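Local coordinates for protein pyruvate kinase (Toxoplasma gondii, PDB 3GG8) that catalyses the last step of glycolysis, transferring the phosphoryl group of phosphoenolpyruvate to ADP to give pyruvate and ATP, at residues K116-Q121 / A185-R190. Residues are numbered along the deposited sequence; the frame is centred on the assembly and turned at random.
Sequences KPITLQ and ATIGER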
loop_
_atom_site.group_PDB
_atom_site.type_symbol
_atom_site.label_atom_id
_atom_site.label_comp_id
_atom_site.label_asym_id
_atom_site.label_seq_id
_atom_site.Cartn_x
_atom_site.Cartn_y
_atom_site.Cartn_z
ATOM N N LYS C 116 43.990 -43.717 -25.619
ATOM C CA LYS C 116 43.416 -43.114 -26.811
ATOM C C LYS C 116 41.952 -42.789 -26.569
ATOM O O LYS C 116 41.190 -43.661 -26.139
ATOM C CB LYS C 116 43.553 -44.058 -28.009
ATOM N N PRO C 117 41.545 -41.542 -26.860
ATOM C CA PRO C 117 40.150 -41.147 -26.681
ATOM C C PRO C 117 39.218 -41.932 -27.602
ATOM O O PRO C 117 39.641 -42.427 -28.657
ATOM C CB PRO C 117 40.151 -39.658 -27.059
ATOM C CG PRO C 117 41.587 -39.232 -26.942
ATOM C CD PRO C 117 42.356 -40.432 -27.389
ATOM N N ILE C 118 37.962 -42.057 -27.185
ATOM C CA ILE C 118 36.971 -42.841 -27.923
ATOM C C ILE C 118 35.819 -41.955 -28.381
ATOM O O ILE C 118 35.372 -41.068 -27.655
ATOM C CB ILE C 118 36.431 -44.054 -27.098
ATOM C CG1 ILE C 118 35.822 -43.594 -25.766
ATOM C CG2 ILE C 118 37.541 -45.062 -26.856
ATOM C CD1 ILE C 118 34.830 -44.570 -25.157
ATOM N N THR C 119 35.333 -42.188 -29.590
ATOM C CA THR C 119 34.198 -41.402 -30.035
ATOM C C THR C 119 32.961 -42.289 -30.140
ATOM O O THR C 119 32.975 -43.312 -30.836
ATOM C CB THR C 119 34.478 -40.576 -31.337
ATOM O OG1 THR C 119 34.143 -41.348 -32.481
ATOM C CG2 THR C 119 35.936 -40.149 -31.429
ATOM N N LEU C 120 31.909 -41.907 -29.412
ATOM C CA LEU C 120 30.642 -42.627 -29.462
ATOM C C LEU C 120 29.662 -41.906 -30.360
ATOM O O LEU C 120 29.638 -40.676 -30.399
ATOM C CB LEU C 120 30.047 -42.818 -28.073
ATOM C CG LEU C 120 30.911 -43.676 -27.157
ATOM C CD1 LEU C 120 31.626 -42.780 -26.154
ATOM C CD2 LEU C 120 30.072 -44.725 -26.459
ATOM N N GLN C 121 28.870 -42.694 -31.083
ATOM C CA GLN C 121 27.901 -42.187 -32.044
ATOM C C GLN C 121 26.529 -42.115 -31.396
ATOM O O GLN C 121 26.184 -42.961 -30.566
ATOM C CB GLN C 121 27.814 -43.148 -33.235
ATOM C CG GLN C 121 28.040 -42.494 -34.580
ATOM C CD GLN C 121 29.495 -42.150 -34.783
ATOM O OE1 GLN C 121 29.848 -40.988 -34.999
ATOM N NE2 GLN C 121 30.360 -43.156 -34.674
ATOM N N ALA C 185 29.887 -37.802 -29.513
ATOM C CA ALA C 185 30.961 -37.085 -28.813
ATOM C C ALA C 185 32.265 -37.886 -28.703
ATOM O O ALA C 185 32.288 -39.106 -28.886
ATOM C CB ALA C 185 30.490 -36.619 -27.434
ATOM N N THR C 186 33.349 -37.174 -28.417
ATOM C CA THR C 186 34.664 -37.766 -28.234
ATOM C C THR C 186 35.068 -37.563 -26.787
ATOM O O THR C 186 35.148 -36.426 -26.309
ATOM C CB THR C 186 35.703 -37.114 -29.172
ATOM O OG1 THR C 186 35.420 -37.497 -30.521
ATOM C CG2 THR C 186 37.125 -37.552 -28.820
ATOM N N ILE C 187 35.314 -38.658 -26.078
ATOM C CA ILE C 187 35.714 -38.537 -24.674
ATOM C C ILE C 187 37.111 -39.108 -24.420
ATOM O O ILE C 187 37.501 -40.116 -25.011
ATOM C CB ILE C 187 34.647 -39.136 -23.682
ATOM C CG1 ILE C 187 34.317 -40.593 -24.039
ATOM C CG2 ILE C 187 33.375 -38.267 -23.669
ATOM C CD1 ILE C 187 33.676 -41.384 -22.912
ATOM N N GLY C 188 37.856 -38.424 -23.553
ATOM C CA GLY C 188 39.128 -38.913 -23.051
ATOM C C GLY C 188 38.905 -39.750 -21.808
ATOM O O GLY C 188 37.767 -40.089 -21.473
ATOM N N GLU C 189 39.994 -40.093 -21.124
ATOM C CA GLU C 189 39.919 -40.963 -19.953
ATOM C C GLU C 189 39.900 -40.193 -18.643
ATOM O O GLU C 189 40.386 -39.054 -18.570
ATOM C CB GLU C 189 41.039 -42.010 -19.955
ATOM C CG GLU C 189 42.441 -41.507 -20.259
ATOM C CD GLU C 189 43.467 -42.629 -20.222
ATOM O OE1 GLU C 189 44.643 -42.357 -19.910
ATOM O OE2 GLU C 189 43.105 -43.794 -20.484
ATOM N N ARG C 190 39.327 -40.826 -17.617
ATOM C CA ARG C 190 39.171 -40.225 -16.289
ATOM C C ARG C 190 38.491 -38.854 -16.350
ATOM O O ARG C 190 38.996 -37.860 -15.804
ATOM C CB ARG C 190 40.511 -40.110 -15.561
ATOM C CG ARG C 190 41.430 -41.276 -15.753
ATOM C CD ARG C 190 42.431 -41.331 -14.635
ATOM N NE ARG C 190 41.809 -41.845 -13.421
ATOM C CZ ARG C 190 41.843 -41.236 -12.241
ATOM N NH1 ARG C 190 41.225 -41.786 -11.196
ATOM N NH2 ARG C 190 42.491 -40.083 -12.103
#
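I118 and L120 face I187 and A185 across an antiparallel pair of short strands in the small all-beta B domain that pyruvate kinases insert in their (beta/alpha)8 barrel. Four backbone bonds satisfy every N-H and C=O of the two hydrogen-bonded pairs that faces the partner strand. At I118 and I187 the exchange is reciprocal: I118 N gives to I187 O at 3.0 Å, and I187 N returns one to I118 O at 2.9 Å. L120 and A185 repeat it, although the bond from L120 N to A185 O is the most bent, 141° at the hydrogen. T119 and T186, the non-hydrogen-bonded pair, bring their CA atoms to 4.1 Å, and two bonded carbonyls each gain a weak CA-H...O contact: I118 O from T186 CA at 3.4 Å, A185 O from T119 CA at 3.2 Å. P117, opposite G188, would turn an N-H away from the partner strand, so lacking one costs no bond; its CB lies against I187 O. The threonines, beta-branched and polar, fit the solvent-facing side. The opposite side is apolar: I187 and L120 pack on L165 of strand 165-172, as does small A185. Both isoleucines set CG1 between backbone N and carbonyl carbon (chi1 57° and 55°), which aligns their chains side by side, I118 CG1 3.8 Å from I187 CG1, while L120 CD1 meets that same I187 CG1 at 4.1 Å.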